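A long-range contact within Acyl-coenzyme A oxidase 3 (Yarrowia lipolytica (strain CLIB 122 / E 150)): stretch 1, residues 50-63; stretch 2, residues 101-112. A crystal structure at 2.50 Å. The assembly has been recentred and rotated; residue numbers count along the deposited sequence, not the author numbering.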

# COMPACT_ATOMS: atom_id res chain seq x y z
N GLU A 50 4.50 -30.92 -18.72
CA GLU A 50 3.38 -31.64 -18.10
C GLU A 50 2.61 -30.70 -17.20
O GLU A 50 1.38 -30.57 -17.28
N ASN A 51 3.39 -30.03 -16.35
CA ASN A 51 2.87 -29.01 -15.48
C ASN A 51 2.11 -27.92 -16.30
O ASN A 51 1.05 -27.45 -15.87
N VAL A 52 2.64 -27.54 -17.48
CA VAL A 52 2.07 -26.45 -18.25
C VAL A 52 0.74 -26.87 -18.75
O VAL A 52 -0.21 -26.12 -18.61
N THR A 53 0.63 -28.09 -19.27
CA THR A 53 -0.66 -28.57 -19.78
C THR A 53 -1.67 -28.64 -18.63
O THR A 53 -2.85 -28.32 -18.82
N MET A 54 -1.21 -29.05 -17.46
CA MET A 54 -2.11 -29.14 -16.31
C MET A 54 -2.69 -27.75 -15.94
O MET A 54 -3.90 -27.58 -15.77
N ILE A 55 -1.80 -26.78 -15.80
CA ILE A 55 -2.18 -25.43 -15.51
C ILE A 55 -3.10 -24.88 -16.60
O ILE A 55 -4.02 -24.15 -16.31
N GLU A 56 -2.83 -25.21 -17.84
CA GLU A 56 -3.68 -24.74 -18.90
C GLU A 56 -5.07 -25.33 -18.76
O GLU A 56 -6.05 -24.66 -18.99
N ARG A 57 -5.12 -26.59 -18.39
CA ARG A 57 -6.37 -27.28 -18.20
C ARG A 57 -7.17 -26.67 -17.08
O ARG A 57 -8.35 -26.41 -17.23
N LEU A 58 -6.52 -26.45 -15.95
CA LEU A 58 -7.16 -25.86 -14.79
C LEU A 58 -7.64 -24.44 -15.02
O LEU A 58 -8.73 -24.09 -14.60
N MET A 59 -6.84 -23.63 -15.69
CA MET A 59 -7.19 -22.24 -15.93
C MET A 59 -8.42 -22.13 -16.80
O MET A 59 -9.31 -21.35 -16.54
N THR A 60 -8.46 -22.94 -17.85
CA THR A 60 -9.61 -22.98 -18.74
C THR A 60 -10.89 -23.50 -18.08
O THR A 60 -11.96 -23.06 -18.40
N GLU A 61 -10.75 -24.44 -17.16
CA GLU A 61 -11.88 -24.94 -16.39
C GLU A 61 -12.49 -23.88 -15.50
O GLU A 61 -13.69 -23.82 -15.32
N LEU A 62 -11.64 -23.06 -14.91
CA LEU A 62 -12.10 -21.97 -14.06
C LEU A 62 -12.77 -20.84 -14.80
O LEU A 62 -13.84 -20.38 -14.44
N GLU A 63 -12.13 -20.40 -15.87
CA GLU A 63 -12.58 -19.24 -16.61
C GLU A 63 -13.90 -19.45 -17.33
O GLU A 63 -14.69 -18.55 -17.49
N GLU A 101 -4.49 -34.16 -5.09
CA GLU A 101 -4.04 -33.10 -4.18
C GLU A 101 -3.31 -31.97 -4.95
O GLU A 101 -3.53 -30.80 -4.70
N LYS A 102 -2.44 -32.33 -5.87
CA LYS A 102 -1.67 -31.35 -6.63
C LYS A 102 -2.63 -30.48 -7.49
O LYS A 102 -2.47 -29.26 -7.61
N GLU A 103 -3.61 -31.13 -8.08
CA GLU A 103 -4.53 -30.42 -8.93
C GLU A 103 -5.36 -29.45 -8.11
O GLU A 103 -5.56 -28.31 -8.52
N ALA A 104 -5.84 -29.93 -6.97
CA ALA A 104 -6.71 -29.20 -6.08
C ALA A 104 -5.98 -27.98 -5.49
O ALA A 104 -6.50 -26.87 -5.52
N LEU A 105 -4.77 -28.16 -5.01
CA LEU A 105 -3.99 -27.01 -4.52
C LEU A 105 -3.81 -25.91 -5.60
O LEU A 105 -3.99 -24.72 -5.33
N LEU A 106 -3.51 -26.36 -6.82
CA LEU A 106 -3.12 -25.50 -7.89
C LEU A 106 -4.37 -24.85 -8.49
O LEU A 106 -4.33 -23.69 -8.87
N ARG A 107 -5.49 -25.56 -8.49
CA ARG A 107 -6.76 -24.96 -8.86
C ARG A 107 -7.18 -23.85 -7.91
O ARG A 107 -7.64 -22.81 -8.35
N SER A 108 -7.03 -24.06 -6.61
CA SER A 108 -7.35 -23.02 -5.66
C SER A 108 -6.36 -21.82 -5.71
O SER A 108 -6.74 -20.71 -5.40
N GLN A 109 -5.14 -22.00 -6.19
CA GLN A 109 -4.17 -20.90 -6.28
C GLN A 109 -4.37 -20.07 -7.57
O GLN A 109 -4.28 -18.84 -7.60
N LEU A 110 -4.59 -20.78 -8.66
CA LEU A 110 -4.98 -20.15 -9.91
C LEU A 110 -6.25 -19.27 -9.74
O LEU A 110 -6.32 -18.18 -10.29
N HIS A 111 -7.23 -19.77 -9.00
CA HIS A 111 -8.49 -19.08 -8.79
C HIS A 111 -8.28 -17.85 -7.93
O HIS A 111 -9.07 -16.91 -8.04
N GLY A 112 -7.26 -17.90 -7.06
CA GLY A 112 -6.84 -16.81 -6.21
C GLY A 112 -6.22 -15.64 -6.94
O GLY A 112 -6.06 -14.57 -6.38

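Two salt bridges tie the helices together. Arg107 donates to Glu61 in a fork: NH2 lies 2.8 Å and NH1 3.0 Å from Glu61 OE1, with N-H...O angles of 146° and 138°, and the carboxylate oxygen sits at the guanidinium edge, near its plane. The CA-to-CB bond of Arg107 points sideways to the other helix, but a t, t, m side chain (chi1 to chi3) brings its end across to the m, t Glu61. The second bridge runs the other way, from Arg57 NH2 to Glu103 OE2, at a very short 2.5 Å and 135°; Arg57 has chi1 and chi2 between wells. Asn51 OD1 and Lys102 NZ approach to 2.7 Å.

Beside these charges the packing is apolar, with helix axes 9.7 Å apart at closest and crossing at -55°. Leu58 (m, t) points toward the other helix and fits among Glu103, Leu106, Arg107 and Leu110; its CD2 lies over one face of the Arg107 guanidinium, 3.5 Å from NH2. Leu110 (m, t) reciprocates, entering the hole formed by Ile55, Leu58, Met59 and Leu62, with CD1 3.5 Å from Leu58 CB and CD2 3.9 Å from Met59 CG. Leu62 (m, t) places CD1 3.8 Å from Leu110 CB. Farther out, the t, t Met54 brings CE within 3.4 Å of Glu103 CG, and its SD lies 4.2 Å from Leu106 CD2.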

# COMPACT_ATOMS: atom_id res chain seq x y z
CB GLU A 50 3.88 -32.88 -17.32
CG GLU A 50 3.01 -34.12 -17.47
CD GLU A 50 3.83 -35.38 -17.72
OE1 GLU A 50 4.46 -35.48 -18.80
OE2 GLU A 50 3.84 -36.26 -16.84
CB ASN A 51 4.00 -28.39 -14.66
CG ASN A 51 4.53 -29.30 -13.54
OD1 ASN A 51 3.92 -30.27 -13.18
ND2 ASN A 51 5.69 -28.93 -12.98
CB VAL A 52 2.98 -25.92 -19.39
CG1 VAL A 52 2.23 -25.01 -20.37
CG2 VAL A 52 4.14 -25.14 -18.80
CB THR A 53 -0.59 -29.97 -20.41
OG1 THR A 53 -0.10 -30.86 -19.41
CG2 THR A 53 0.29 -29.98 -21.67
CB MET A 54 -1.41 -29.75 -15.10
CG MET A 54 -2.39 -30.03 -13.99
SD MET A 54 -1.59 -30.34 -12.41
CE MET A 54 -1.74 -32.11 -12.26
CB ILE A 55 -0.91 -24.59 -15.38
CG1 ILE A 55 -0.29 -24.88 -14.02
CG2 ILE A 55 -1.15 -23.08 -15.56
CD1 ILE A 55 1.08 -24.30 -13.86
CB GLU A 56 -3.07 -25.09 -20.24
CG GLU A 56 -2.15 -24.01 -20.75
CD GLU A 56 -1.23 -24.49 -21.85
OE1 GLU A 56 -1.40 -25.63 -22.32
OE2 GLU A 56 -0.34 -23.72 -22.23
CB ARG A 57 -6.05 -28.72 -17.81
CG ARG A 57 -6.78 -29.78 -18.59
CD ARG A 57 -7.27 -30.90 -17.68
NE ARG A 57 -6.28 -31.30 -16.69
CZ ARG A 57 -6.54 -31.52 -15.41
NH1 ARG A 57 -7.77 -31.38 -14.95
NH2 ARG A 57 -5.57 -31.87 -14.59
CB LEU A 58 -6.20 -25.88 -13.61
CG LEU A 58 -5.83 -27.24 -13.03
CD1 LEU A 58 -4.80 -27.09 -11.94
CD2 LEU A 58 -7.05 -27.96 -12.51
CB MET A 59 -6.03 -21.50 -16.57
CG MET A 59 -5.07 -20.87 -15.58
SD MET A 59 -3.50 -20.38 -16.30
CE MET A 59 -3.59 -18.63 -16.03
CB THR A 60 -9.31 -23.53 -20.17
OG1 THR A 60 -10.25 -24.52 -20.53
CG2 THR A 60 -7.95 -24.09 -20.27
CB GLU A 61 -11.47 -26.14 -15.55
CG GLU A 61 -11.61 -27.46 -16.25
CD GLU A 61 -10.77 -28.55 -15.64
OE1 GLU A 61 -10.28 -28.37 -14.53
OE2 GLU A 61 -10.62 -29.60 -16.28
CB LEU A 62 -10.91 -21.40 -13.30
CG LEU A 62 -10.24 -22.26 -12.23
CD1 LEU A 62 -8.83 -21.80 -11.96
CD2 LEU A 62 -11.05 -22.24 -10.96
CB GLU A 63 -11.48 -18.71 -17.50
CG GLU A 63 -11.40 -19.32 -18.86
CD GLU A 63 -10.22 -18.79 -19.62
OE1 GLU A 63 -10.43 -18.10 -20.62
OE2 GLU A 63 -9.08 -19.05 -19.21
CB GLU A 101 -3.11 -33.72 -3.08
CG GLU A 101 -2.49 -32.75 -2.04
CD GLU A 101 -1.41 -33.39 -1.13
OE1 GLU A 101 -1.62 -34.51 -0.61
OE2 GLU A 101 -0.34 -32.76 -0.91
CB LYS A 102 -0.63 -32.06 -7.53
CG LYS A 102 0.38 -31.13 -8.20
CD LYS A 102 1.23 -31.85 -9.23
CE LYS A 102 2.57 -31.13 -9.47
NZ LYS A 102 3.08 -31.28 -10.87
CB GLU A 103 -5.44 -31.40 -9.64
CG GLU A 103 -4.74 -32.15 -10.75
CD GLU A 103 -5.62 -33.20 -11.36
OE1 GLU A 103 -6.34 -33.90 -10.63
OE2 GLU A 103 -5.56 -33.33 -12.57
CB ALA A 104 -7.24 -30.11 -4.98
CB LEU A 105 -2.61 -27.46 -4.01
CG LEU A 105 -1.71 -26.35 -3.45
CD1 LEU A 105 -2.36 -25.70 -2.23
CD2 LEU A 105 -0.32 -26.86 -3.11
CB LEU A 106 -2.31 -26.30 -8.89
CG LEU A 106 -1.08 -25.76 -9.61
CD1 LEU A 106 -0.11 -24.95 -8.75
CD2 LEU A 106 -0.36 -26.97 -10.24
CB ARG A 107 -7.85 -26.01 -8.92
CG ARG A 107 -9.12 -25.51 -9.58
CD ARG A 107 -10.31 -26.40 -9.30
NE ARG A 107 -10.21 -27.68 -9.97
CZ ARG A 107 -10.40 -27.85 -11.26
NH1 ARG A 107 -10.70 -26.82 -12.02
NH2 ARG A 107 -10.28 -29.04 -11.79
CB SER A 108 -7.59 -23.59 -4.26
OG SER A 108 -6.39 -23.74 -3.56
CB GLN A 109 -2.74 -21.45 -6.32
CG GLN A 109 -2.10 -21.94 -5.03
CD GLN A 109 -0.66 -22.44 -5.28
OE1 GLN A 109 -0.43 -23.36 -6.09
NE2 GLN A 109 0.30 -21.82 -4.60
CB LEU A 110 -5.20 -21.20 -11.00
CG LEU A 110 -3.94 -21.98 -11.42
CD1 LEU A 110 -4.36 -23.23 -12.17
CD2 LEU A 110 -3.01 -21.11 -12.26
CB HIS A 111 -9.48 -20.02 -8.09
CG HIS A 111 -10.87 -19.49 -8.00
ND1 HIS A 111 -11.69 -19.71 -6.91
CD2 HIS A 111 -11.60 -18.75 -8.87
CE1 HIS A 111 -12.86 -19.15 -7.13
NE2 HIS A 111 -12.83 -18.55 -8.31